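Side-chain contacts in ficolin-3 (Homo sapiens, PDB 2J5Z), which binds galactose through its fibrinogen-like domain and probably acts as a recognition lectin of innate immunity: residues L31-P34 with A38-V41; L53-R58 with E88-L93; V169-A174 with H197-D202. One frame throughout, in Å; residues are numbered along the deposited sequence.

Interaction 1. Residues L31-P34 with A38-V41; sequences LCLP and ALPV
Two backbone hydrogen bonds tie Leu31 to Leu39: Leu31 N donates to Leu39 O and Leu39 N returns the bond to Leu31 O, each at 2.9 Å. The same Leu31 oxygen receives a CA-H···O contact from Ala38 CA at 3.3 Å, where Ala38 faces Cys32 as the adjoining non-hydrogen-bonded pair of the ladder.

The remaining contacts are apolar and gather on the side of the sheet that carries Leu31 and Leu39. Leu31 crosses Val41 at about a right angle: its CG meets Val41 CG2 at 3.6 Å. This valine methyl lies against the fork of Leu31, near CG and both leucine methyls, while Val41 CG1 touches CG and CD1. With its CG anti to the carbonyl carbon (chi1 -63°), Leu33 reaches back over Leu39, bringing CD2 to 4.0 Å from Leu39 CD2 while CG and CD1 rest against Leu39 CB. Leu93 of helix 87-94 packs on Leu31 and Leu33, and Leu53 of the next strand on Leu31 and Val41. The other face carries Cys32, whose SG forms the disulfide to Cys8 and so fastens the N-terminal end of the modelled chain.

Strands 28-32 and 38-44 thus form an antiparallel beta hairpin within the fibrinogen-like domain.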
ATOM      1  N   LEU A  31       9.981  -0.261  13.848  1.00 23.11           N
ATOM      2  CA  LEU A  31      10.251  -0.411  15.271  1.00 24.10           C
ATOM      3  C   LEU A  31      11.753  -0.574  15.412  1.00 24.80           C
ATOM      4  O   LEU A  31      12.413  -1.030  14.487  1.00 23.61           O
ATOM      5  CB  LEU A  31       9.591  -1.662  15.850  1.00 24.75           C
ATOM      6  CG  LEU A  31       8.091  -1.900  15.726  1.00 25.71           C
ATOM      7  CD1 LEU A  31       7.673  -3.084  16.587  1.00 25.09           C
ATOM      8  CD2 LEU A  31       7.322  -0.647  16.122  1.00 25.08           C
ATOM      9  N   CYS A  32      12.290  -0.182  16.558  1.00 25.57           N
ATOM     10  CA  CYS A  32      13.694  -0.445  16.853  1.00 26.83           C
ATOM     11  C   CYS A  32      13.715  -1.620  17.818  1.00 25.36           C
ATOM     12  O   CYS A  32      13.267  -1.510  18.958  1.00 24.61           O
ATOM     13  CB  CYS A  32      14.383   0.786  17.453  1.00 29.14           C
ATOM     14  SG  CYS A  32      16.221   0.707  17.430  1.00 33.98           S
ATOM     15  N   LEU A  33      14.191  -2.761  17.329  1.00 24.37           N
ATOM     16  CA  LEU A  33      14.276  -3.976  18.129  1.00 23.29           C
ATOM     17  C   LEU A  33      15.321  -3.856  19.233  1.00 22.90           C
ATOM     18  O   LEU A  33      16.263  -3.069  19.121  1.00 22.41           O
ATOM     19  CB  LEU A  33      14.620  -5.168  17.238  1.00 23.25           C
ATOM     20  CG  LEU A  33      13.597  -5.521  16.153  1.00 23.61           C
ATOM     21  CD1 LEU A  33      14.156  -6.600  15.264  1.00 23.30           C
ATOM     22  CD2 LEU A  33      12.312  -5.984  16.801  1.00 24.00           C
ATOM     23  N   PRO A  34      15.156  -4.638  20.305  1.00 22.18           N
ATOM     24  CA  PRO A  34      16.078  -4.592  21.443  1.00 22.66           C
ATOM     25  C   PRO A  34      17.545  -4.689  21.014  1.00 22.36           C
ATOM     26  O   PRO A  34      18.406  -4.048  21.622  1.00 22.96           O
ATOM     27  CB  PRO A  34      15.676  -5.819  22.261  1.00 22.04           C
ATOM     28  CG  PRO A  34      14.218  -5.996  21.958  1.00 22.95           C
ATOM     29  CD  PRO A  34      14.056  -5.598  20.519  1.00 23.05           C
ATOM     30  N   ALA A  38      16.355  -2.103  12.942  1.00 20.95           N
ATOM     31  CA  ALA A  38      15.052  -1.549  12.565  1.00 20.75           C
ATOM     32  C   ALA A  38      14.244  -2.598  11.833  1.00 20.32           C
ATOM     33  O   ALA A  38      14.766  -3.322  10.988  1.00 19.82           O
ATOM     34  CB  ALA A  38      15.214  -0.312  11.697  1.00 22.56           C
ATOM     35  N   LEU A  39      12.955  -2.667  12.143  1.00 19.12           N
ATOM     36  CA  LEU A  39      12.093  -3.667  11.532  1.00 18.56           C
ATOM     37  C   LEU A  39      10.805  -2.994  11.080  1.00 17.45           C
ATOM     38  O   LEU A  39      10.147  -2.377  11.899  1.00 17.73           O
ATOM     39  CB  LEU A  39      11.748  -4.731  12.577  1.00 18.24           C
ATOM     40  CG  LEU A  39      10.762  -5.837  12.177  1.00 19.49           C
ATOM     41  CD1 LEU A  39      11.331  -6.702  11.090  1.00 19.85           C
ATOM     42  CD2 LEU A  39      10.334  -6.677  13.380  1.00 20.64           C
ATOM     43  N   PRO A  40      10.461  -3.089   9.781  1.00 16.99           N
ATOM     44  CA  PRO A  40       9.137  -2.610   9.354  1.00 16.13           C
ATOM     45  C   PRO A  40       8.053  -3.556   9.862  1.00 15.28           C
ATOM     46  O   PRO A  40       8.189  -4.777   9.749  1.00 14.19           O
ATOM     47  CB  PRO A  40       9.205  -2.681   7.819  1.00 16.82           C
ATOM     48  CG  PRO A  40      10.664  -2.897   7.498  1.00 16.61           C
ATOM     49  CD  PRO A  40      11.225  -3.633   8.650  1.00 17.40           C
ATOM     50  N   VAL A  41       6.973  -2.992  10.401  1.00 14.10           N
ATOM     51  CA  VAL A  41       5.855  -3.785  10.902  1.00 13.22           C
ATOM     52  C   VAL A  41       4.574  -3.039  10.585  1.00 13.09           C
ATOM     53  O   VAL A  41       4.593  -1.814  10.436  1.00 14.29           O
ATOM     54  CB  VAL A  41       5.896  -3.954  12.451  1.00 14.03           C
ATOM     55  CG1 VAL A  41       7.193  -4.645  12.895  1.00 15.00           C
ATOM     56  CG2 VAL A  41       5.743  -2.604  13.111  1.00 14.07           C
TER

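Interaction 2. Residues L53-R58 with E88-L93; sequences LVFQRR and ENLHQL
Helix 87-94 lies against one face of the antiparallel sheet of the fibrinogen-like domain, and Leu90 and Leu93, about one helical turn apart, meet Phe55 and Leu53 of strand 52-58 there. Leu90 lays one methyl, CD2, over a face of the Phe55 ring, 4.0 Å from the ring centroid and 27° off the normal, a CH-pi contact that also brings it to 3.8 Å from Phe55 CB. The other methyl, CD1, touches the ring at Phe55 CD1, at 3.6 Å. Phe55 CG stands between the backbone N and the carbonyl carbon (chi1 66°), a torsion that brings the ring to the leucine. The two side chains cross at about a right angle.

The strand is irregular at this point: Phe55 and Gln56 both face Met218 of strand 215-220 in a classic beta bulge, and Phe55 also packs on Met218 and Leu220.

Farther back along the strand, Leu53 and Leu93 reach toward each other tip to tip. Leu53 CD1 lies 3.8 Å from Leu93 CD1 and slightly farther from CD2 of the same leucine.

No hydrogen bond spans the two segments, and the four residues in contact are all buried. Elsewhere on the helix, Gln92 NE2 donates at 2.8 Å to Glu88 OE2, one turn back; the oxygen accepts through its anti lone pair and lies close to the plane of the Gln92 amide. Arg37 binds Gln92 OE1 and Asn89 OD1, linking the helix to the turn between strands 28-32 and 38-44.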
ATOM      1  N   LEU A  53       0.373  -4.891  16.772  1.00 14.34           N
ATOM      2  CA  LEU A  53       1.377  -5.257  15.784  1.00 13.78           C
ATOM      3  C   LEU A  53       0.856  -6.481  15.036  1.00 12.87           C
ATOM      4  O   LEU A  53       0.729  -7.559  15.609  1.00 13.09           O
ATOM      5  CB  LEU A  53       2.707  -5.583  16.479  1.00 14.23           C
ATOM      6  CG  LEU A  53       3.992  -5.563  15.649  1.00 18.04           C
ATOM      7  CD1 LEU A  53       5.198  -5.629  16.600  1.00 18.71           C
ATOM      8  CD2 LEU A  53       4.000  -6.704  14.620  1.00 18.33           C
ATOM      9  N   VAL A  54       0.549  -6.311  13.755  1.00 12.47           N
ATOM     10  CA  VAL A  54       0.007  -7.394  12.947  1.00 12.91           C
ATOM     11  C   VAL A  54       1.151  -8.181  12.350  1.00 12.23           C
ATOM     12  O   VAL A  54       1.923  -7.640  11.546  1.00 13.40           O
ATOM     13  CB  VAL A  54      -0.885  -6.857  11.816  1.00 13.14           C
ATOM     14  CG1 VAL A  54      -1.475  -8.019  10.973  1.00 12.51           C
ATOM     15  CG2 VAL A  54      -1.994  -5.958  12.405  1.00 13.56           C
ATOM     16  N   PHE A  55       1.267  -9.454  12.726  1.00 11.46           N
ATOM     17  CA  PHE A  55       2.423 -10.231  12.270  1.00 10.74           C
ATOM     18  C   PHE A  55       2.094 -11.293  11.221  1.00 10.98           C
ATOM     19  O   PHE A  55       2.998 -11.913  10.667  1.00 11.07           O
ATOM     20  CB  PHE A  55       3.206 -10.848  13.453  1.00 10.92           C
ATOM     21  CG  PHE A  55       2.453 -11.918  14.240  1.00 11.13           C
ATOM     22  CD1 PHE A  55       2.537 -13.263  13.884  1.00 12.25           C
ATOM     23  CD2 PHE A  55       1.728 -11.574  15.377  1.00 11.18           C
ATOM     24  CE1 PHE A  55       1.855 -14.251  14.617  1.00 11.95           C
ATOM     25  CE2 PHE A  55       1.057 -12.553  16.129  1.00 12.78           C
ATOM     26  CZ  PHE A  55       1.131 -13.894  15.749  1.00 12.98           C
ATOM     27  N   GLN A  56       0.803 -11.529  10.985  1.00 10.71           N
ATOM     28  CA  GLN A  56       0.368 -12.473   9.942  1.00 10.92           C
ATOM     29  C   GLN A  56      -0.930 -11.961   9.329  1.00 12.23           C
ATOM     30  O   GLN A  56      -1.772 -11.415  10.025  1.00 12.54           O
ATOM     31  CB  GLN A  56       0.153 -13.876  10.525  1.00 10.64           C
ATOM     32  CG  GLN A  56      -0.078 -14.981   9.463  1.00 10.67           C
ATOM     33  CD  GLN A  56      -1.550 -15.362   9.255  1.00 12.45           C
ATOM     34  OE1 GLN A  56      -2.462 -14.577   9.503  1.00 14.22           O
ATOM     35  NE2 GLN A  56      -1.770 -16.580   8.788  1.00 13.79           N
ATOM     36  N   ARG A  57      -1.080 -12.121   8.016  1.00 12.95           N
ATOM     37  CA  ARG A  57      -2.287 -11.659   7.371  1.00 14.38           C
ATOM     38  C   ARG A  57      -2.528 -12.532   6.148  1.00 14.46           C
ATOM     39  O   ARG A  57      -1.605 -12.763   5.367  1.00 14.54           O
ATOM     40  CB  ARG A  57      -2.127 -10.183   6.986  1.00 16.12           C
ATOM     41  CG  ARG A  57      -3.352  -9.503   6.447  1.00 19.98           C
ATOM     42  CD  ARG A  57      -3.184  -7.974   6.538  1.00 22.03           C
ATOM     43  NE  ARG A  57      -2.229  -7.457   5.561  1.00 21.51           N
ATOM     44  CZ  ARG A  57      -1.932  -6.169   5.421  1.00 23.12           C
ATOM     45  NH1 ARG A  57      -2.500  -5.267   6.208  1.00 23.77           N
ATOM     46  NH2 ARG A  57      -1.064  -5.779   4.500  1.00 23.07           N
ATOM     47  N   ARG A  58      -3.758 -13.031   6.024  1.00 13.80           N
ATOM     48  CA  ARG A  58      -4.234 -13.766   4.828  1.00 15.01           C
ATOM     49  C   ARG A  58      -5.423 -13.001   4.254  1.00 15.76           C
ATOM     50  O   ARG A  58      -6.250 -12.512   5.010  1.00 15.38           O
ATOM     51  CB  ARG A  58      -4.704 -15.165   5.211  1.00 14.77           C
ATOM     52  CG  ARG A  58      -3.663 -16.044   5.891  1.00 15.00           C
ATOM     53  CD  ARG A  58      -2.352 -16.123   5.134  1.00 15.58           C
ATOM     54  NE  ARG A  58      -2.402 -16.954   3.912  1.00 16.35           N
ATOM     55  CZ  ARG A  58      -2.427 -18.284   3.881  1.00 17.02           C
ATOM     56  NH1 ARG A  58      -2.470 -19.005   5.006  1.00 17.04           N
ATOM     57  NH2 ARG A  58      -2.435 -18.909   2.703  1.00 16.67           N
ATOM     58  N   GLU A  88      12.093 -15.337  13.902  1.00 13.67           N
ATOM     59  CA  GLU A  88      13.171 -14.688  14.639  1.00 13.45           C
ATOM     60  C   GLU A  88      12.778 -13.285  15.131  1.00 13.10           C
ATOM     61  O   GLU A  88      13.064 -12.921  16.274  1.00 13.69           O
ATOM     62  CB  GLU A  88      14.476 -14.679  13.832  1.00 14.78           C
ATOM     63  CG  GLU A  88      15.649 -14.066  14.566  1.00 14.08           C
ATOM     64  CD  GLU A  88      16.093 -14.859  15.813  1.00 15.51           C
ATOM     65  OE1 GLU A  88      15.782 -16.076  15.918  1.00 14.89           O
ATOM     66  OE2 GLU A  88      16.792 -14.255  16.667  1.00 14.59           O
ATOM     67  N   ASN A  89      12.087 -12.523  14.287  1.00 12.79           N
ATOM     68  CA  ASN A  89      11.521 -11.226  14.678  1.00 12.92           C
ATOM     69  C   ASN A  89      10.563 -11.388  15.865  1.00 12.45           C
ATOM     70  O   ASN A  89      10.646 -10.658  16.870  1.00 12.37           O
ATOM     71  CB  ASN A  89      10.808 -10.589  13.474  1.00 13.25           C
ATOM     72  CG  ASN A  89      11.781 -10.066  12.442  1.00 13.79           C
ATOM     73  OD1 ASN A  89      12.854  -9.573  12.794  1.00 14.14           O
ATOM     74  ND2 ASN A  89      11.414 -10.159  11.161  1.00 14.48           N
ATOM     75  N   LEU A  90       9.674 -12.370  15.765  1.00 12.81           N
ATOM     76  CA  LEU A  90       8.698 -12.630  16.830  1.00 11.87           C
ATOM     77  C   LEU A  90       9.374 -13.046  18.133  1.00 11.86           C
ATOM     78  O   LEU A  90       9.008 -12.577  19.219  1.00 11.04           O
ATOM     79  CB  LEU A  90       7.678 -13.690  16.392  1.00 12.75           C
ATOM     80  CG  LEU A  90       6.646 -13.196  15.362  1.00 13.28           C
ATOM     81  CD1 LEU A  90       5.879 -14.338  14.700  1.00 13.35           C
ATOM     82  CD2 LEU A  90       5.656 -12.196  15.989  1.00 14.07           C
ATOM     83  N   HIS A  91      10.382 -13.916  18.041  1.00 11.88           N
ATOM     84  CA  HIS A  91      11.143 -14.227  19.246  1.00 12.24           C
ATOM     85  C   HIS A  91      11.788 -12.983  19.866  1.00 12.45           C
ATOM     86  O   HIS A  91      11.731 -12.774  21.089  1.00 12.42           O
ATOM     87  CB  HIS A  91      12.241 -15.258  18.940  1.00 13.18           C
ATOM     88  CG  HIS A  91      13.141 -15.505  20.107  1.00 15.07           C
ATOM     89  ND1 HIS A  91      14.453 -15.076  20.153  1.00 18.18           N
ATOM     90  CD2 HIS A  91      12.896 -16.095  21.300  1.00 15.22           C
ATOM     91  CE1 HIS A  91      14.983 -15.413  21.317  1.00 16.55           C
ATOM     92  NE2 HIS A  91      14.060 -16.034  22.031  1.00 19.99           N
ATOM     93  N   GLN A  92      12.432 -12.159  19.040  1.00 12.99           N
ATOM     94  CA  GLN A  92      13.093 -10.954  19.556  1.00 13.86           C
ATOM     95  C   GLN A  92      12.109  -9.958  20.169  1.00 14.92           C
ATOM     96  O   GLN A  92      12.368  -9.395  21.244  1.00 16.19           O
ATOM     97  CB  GLN A  92      13.957 -10.299  18.464  1.00 13.15           C
ATOM     98  CG  GLN A  92      15.226 -11.131  18.192  1.00 15.49           C
ATOM     99  CD  GLN A  92      16.082 -10.569  17.087  1.00 16.08           C
ATOM    100  OE1 GLN A  92      16.029  -9.376  16.791  1.00 14.93           O
ATOM    101  NE2 GLN A  92      16.911 -11.421  16.494  1.00 15.99           N
ATOM    102  N   LEU A  93      10.964  -9.783  19.516  1.00 15.19           N
ATOM    103  CA  LEU A  93       9.946  -8.860  20.019  1.00 16.44           C
ATOM    104  C   LEU A  93       9.370  -9.334  21.345  1.00 16.82           C
ATOM    105  O   LEU A  93       9.147  -8.531  22.253  1.00 17.40           O
ATOM    106  CB  LEU A  93       8.801  -8.709  19.018  1.00 17.29           C
ATOM    107  CG  LEU A  93       9.027  -7.843  17.783  1.00 17.83           C
ATOM    108  CD1 LEU A  93       8.006  -8.221  16.733  1.00 18.72           C
ATOM    109  CD2 LEU A  93       8.966  -6.346  18.122  1.00 18.49           C
TER

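Interaction 3. Residues V169-A174 with H197-D202; sequences VIVHGA and HKYGID. With GAL (beta-D-galactopyranose), chain E.
The Tyr199 ring is held between Val171 and the aliphatic part of Lys198. On one face Val171 CG1 makes a CH-pi contact, 4.0 Å from the ring centroid and offset toward the rim; on the opposite face Lys198 CG stands over the centre, 4.0 Å above the plane. C4 of the bound galactose lies obliquely to the ring, and Val171 CG1 is 3.6 Å from the sugar O4. Val171 and Tyr199 thus both line the galactose pocket, to which Tyr181 and Cys180 also belong; Cys180 N hydrogen-bonds the sugar. Near the root of the tyrosine, CB of Val171 and CB of Tyr199 meet at 3.7 Å, the two side chains crossing at about a right angle.

A water lies within hydrogen-bonding distance of both carbonyls, Val171 O at 2.8 Å and Tyr199 O at 2.7 Å, and bridges the two backbones. Asp202 OD2 accepts the N-H of Gly200 from above its carboxylate plane and also binds Tyr181 OH and Gly210 N, linking the loop to both residues.

Val171, in the last turn of helix 167-171, meets the loop that precedes strand 215-220; just beyond it His172 takes positive phi in a Schellman motif.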
ATOM      1  N   VAL A 169       4.009 -31.220   5.729  1.00 26.32           N
ATOM      2  CA  VAL A 169       3.827 -31.859   4.426  1.00 27.40           C
ATOM      3  C   VAL A 169       2.388 -32.343   4.333  1.00 27.91           C
ATOM      4  O   VAL A 169       1.649 -31.965   3.428  1.00 29.02           O
ATOM      5  CB  VAL A 169       4.806 -33.034   4.232  1.00 27.57           C
ATOM      6  CG1 VAL A 169       4.423 -33.867   3.012  1.00 28.50           C
ATOM      7  CG2 VAL A 169       6.239 -32.522   4.112  1.00 27.23           C
ATOM      8  N   ILE A 170       1.974 -33.144   5.311  1.00 27.77           N
ATOM      9  CA  ILE A 170       0.640 -33.735   5.293  1.00 27.16           C
ATOM     10  C   ILE A 170      -0.465 -32.717   5.066  1.00 26.63           C
ATOM     11  O   ILE A 170      -1.327 -32.938   4.224  1.00 26.67           O
ATOM     12  CB  ILE A 170       0.350 -34.554   6.579  1.00 27.45           C
ATOM     13  CG1 ILE A 170       1.260 -35.786   6.643  1.00 27.61           C
ATOM     14  CG2 ILE A 170      -1.112 -34.964   6.636  1.00 27.31           C
ATOM     15  CD1 ILE A 170       1.106 -36.718   5.447  1.00 28.33           C
ATOM     16  N   VAL A 171      -0.445 -31.598   5.800  1.00 25.69           N
ATOM     17  CA  VAL A 171      -1.542 -30.631   5.731  1.00 24.61           C
ATOM     18  C   VAL A 171      -1.221 -29.330   4.955  1.00 24.48           C
ATOM     19  O   VAL A 171      -2.016 -28.391   4.961  1.00 23.92           O
ATOM     20  CB  VAL A 171      -2.106 -30.279   7.138  1.00 25.62           C
ATOM     21  CG1 VAL A 171      -2.152 -31.534   8.013  1.00 25.23           C
ATOM     22  CG2 VAL A 171      -1.273 -29.199   7.810  1.00 24.68           C
ATOM     23  N   HIS A 172      -0.062 -29.297   4.309  1.00 24.62           N
ATOM     24  CA  HIS A 172       0.359 -28.170   3.454  1.00 24.03           C
ATOM     25  C   HIS A 172       0.372 -26.821   4.188  1.00 22.87           C
ATOM     26  O   HIS A 172      -0.334 -25.875   3.810  1.00 22.55           O
ATOM     27  CB  HIS A 172      -0.496 -28.084   2.182  1.00 25.41           C
ATOM     28  CG  HIS A 172       0.262 -27.580   0.991  1.00 26.22           C
ATOM     29  ND1 HIS A 172       0.166 -26.279   0.539  1.00 28.64           N
ATOM     30  CD2 HIS A 172       1.143 -28.198   0.170  1.00 26.47           C
ATOM     31  CE1 HIS A 172       0.951 -26.121  -0.514  1.00 26.68           C
ATOM     32  NE2 HIS A 172       1.554 -27.269  -0.759  1.00 28.09           N
ATOM     33  N   GLY A 173       1.177 -26.747   5.243  1.00 21.80           N
ATOM     34  CA  GLY A 173       1.307 -25.514   6.012  1.00 20.57           C
ATOM     35  C   GLY A 173       2.576 -25.455   6.835  1.00 19.55           C
ATOM     36  O   GLY A 173       3.537 -26.198   6.579  1.00 20.31           O
ATOM     37  N   ALA A 174       2.582 -24.549   7.812  1.00 18.13           N
ATOM     38  CA  ALA A 174       3.645 -24.451   8.800  1.00 16.84           C
ATOM     39  C   ALA A 174       2.981 -23.966  10.082  1.00 15.94           C
ATOM     40  O   ALA A 174       2.195 -23.032  10.047  1.00 14.94           O
ATOM     41  CB  ALA A 174       4.704 -23.437   8.347  1.00 18.02           C
ATOM     42  N   HIS A 197      -9.537 -27.114   0.386  1.00 35.86           N
ATOM     43  CA  HIS A 197      -8.700 -28.286   0.465  1.00 36.24           C
ATOM     44  C   HIS A 197      -9.159 -29.088   1.680  1.00 35.16           C
ATOM     45  O   HIS A 197      -9.964 -28.601   2.466  1.00 35.65           O
ATOM     46  CB  HIS A 197      -7.246 -27.832   0.570  1.00 37.09           C
ATOM     47  CG  HIS A 197      -6.931 -26.680  -0.337  1.00 39.13           C
ATOM     48  ND1 HIS A 197      -6.321 -26.839  -1.563  1.00 40.15           N
ATOM     49  CD2 HIS A 197      -7.200 -25.356  -0.221  1.00 39.81           C
ATOM     50  CE1 HIS A 197      -6.200 -25.660  -2.150  1.00 40.25           C
ATOM     51  NE2 HIS A 197      -6.727 -24.744  -1.357  1.00 40.03           N
ATOM     52  N   LYS A 198      -8.684 -30.324   1.794  1.00 34.65           N
ATOM     53  CA  LYS A 198      -8.966 -31.167   2.951  1.00 33.35           C
ATOM     54  C   LYS A 198      -8.535 -30.401   4.199  1.00 32.08           C
ATOM     55  O   LYS A 198      -9.290 -30.267   5.165  1.00 32.14           O
ATOM     56  CB  LYS A 198      -8.165 -32.469   2.825  1.00 34.21           C
ATOM     57  CG  LYS A 198      -8.551 -33.598   3.781  1.00 35.11           C
ATOM     58  CD  LYS A 198      -7.628 -34.798   3.553  1.00 36.28           C
ATOM     59  CE  LYS A 198      -8.026 -35.998   4.411  1.00 36.88           C
ATOM     60  NZ  LYS A 198      -7.091 -37.154   4.227  1.00 35.99           N
ATOM     61  N   TYR A 199      -7.314 -29.880   4.145  1.00 30.80           N
ATOM     62  CA  TYR A 199      -6.758 -29.052   5.209  1.00 29.00           C
ATOM     63  C   TYR A 199      -6.486 -27.665   4.648  1.00 27.16           C
ATOM     64  O   TYR A 199      -5.711 -27.526   3.696  1.00 26.67           O
ATOM     65  CB  TYR A 199      -5.453 -29.657   5.702  1.00 29.91           C
ATOM     66  CG  TYR A 199      -5.584 -31.106   6.100  1.00 32.26           C
ATOM     67  CD1 TYR A 199      -6.422 -31.478   7.138  1.00 33.46           C
ATOM     68  CD2 TYR A 199      -4.873 -32.105   5.432  1.00 33.43           C
ATOM     69  CE1 TYR A 199      -6.557 -32.801   7.506  1.00 35.34           C
ATOM     70  CE2 TYR A 199      -4.996 -33.440   5.798  1.00 34.65           C
ATOM     71  CZ  TYR A 199      -5.843 -33.778   6.839  1.00 35.23           C
ATOM     72  OH  TYR A 199      -5.982 -35.091   7.228  1.00 35.45           O
ATOM     73  N   GLY A 200      -7.116 -26.652   5.234  1.00 25.47           N
ATOM     74  CA  GLY A 200      -6.924 -25.269   4.785  1.00 23.61           C
ATOM     75  C   GLY A 200      -6.726 -24.299   5.936  1.00 22.14           C
ATOM     76  O   GLY A 200      -6.245 -24.685   6.999  1.00 21.38           O
ATOM     77  N   ILE A 201      -7.117 -23.044   5.724  1.00 20.82           N
ATOM     78  CA  ILE A 201      -6.976 -21.999   6.747  1.00 20.65           C
ATOM     79  C   ILE A 201      -8.124 -22.177   7.737  1.00 20.09           C
ATOM     80  O   ILE A 201      -9.184 -21.552   7.616  1.00 20.85           O
ATOM     81  CB  ILE A 201      -6.926 -20.584   6.111  1.00 20.83           C
ATOM     82  CG1 ILE A 201      -5.743 -20.513   5.140  1.00 20.70           C
ATOM     83  CG2 ILE A 201      -6.821 -19.504   7.186  1.00 20.88           C
ATOM     84  CD1 ILE A 201      -5.719 -19.283   4.233  1.00 19.62           C
ATOM     85  N   ASP A 202      -7.892 -23.070   8.697  1.00 19.75           N
ATOM     86  CA  ASP A 202      -8.948 -23.647   9.536  1.00 19.95           C
ATOM     87  C   ASP A 202      -8.804 -23.258  11.012  1.00 19.96           C
ATOM     88  O   ASP A 202      -7.691 -23.074  11.509  1.00 18.95           O
ATOM     89  CB  ASP A 202      -8.910 -25.173   9.452  1.00 20.95           C
ATOM     90  CG  ASP A 202      -9.133 -25.707   8.042  1.00 22.19           C
ATOM     91  OD1 ASP A 202      -9.658 -24.969   7.187  1.00 24.34           O
ATOM     92  OD2 ASP A 202      -8.772 -26.881   7.798  1.00 24.71           O
TER
HETATM   93  C1  GAL E1278      -6.031 -33.360  13.326  1.00 55.78           C
HETATM   94  C2  GAL E1278      -6.669 -32.039  12.926  1.00 55.66           C
HETATM   95  C3  GAL E1278      -7.077 -32.055  11.459  1.00 55.38           C
HETATM   96  C4  GAL E1278      -6.047 -32.720  10.544  1.00 55.54           C
HETATM   97  C5  GAL E1278      -5.378 -33.932  11.173  1.00 55.31           C
HETATM   98  C6  GAL E1278      -4.220 -34.416  10.309  1.00 55.09           C
HETATM   99  O1  GAL E1278      -5.620 -33.328  14.698  1.00 56.09           O
HETATM  100  O2  GAL E1278      -7.827 -31.792  13.736  0.50 55.56           O
HETATM  101  O3  GAL E1278      -7.279 -30.706  11.032  0.50 55.20           O
HETATM  102  O4  GAL E1278      -5.039 -31.772  10.182  0.50 55.74           O
HETATM  103  O5  GAL E1278      -4.914 -33.562  12.468  1.00 55.62           O
HETATM  104  O6  GAL E1278      -4.274 -35.843  10.192  1.00 55.78           O
HETATM  105  O   HOH W   1      -3.605 -26.100   4.443  1.00 27.15           O

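In the fold
The three contacts follow one another along the chain, all within the fibrinogen-like domain. Interactions 1 and 2 have centres about 11 Å apart and share a sheet in which strands 38-44 and 52-58 are neighbours; they touch, among other places, where Leu39 meets Asn89, so that the hairpin and strand 52-58 pack against the same helix, 87-94. Interaction 3 lies in the loop-rich part that binds galactose, its centre about 21 Å from that of interaction 2 and 31 Å from that of interaction 1; interactions 1 and 3 lie on opposite sides of the chain's centre. Arg58, at the end of strand 52-58, packs on Ile201 and connects the sheet with the sugar-binding region.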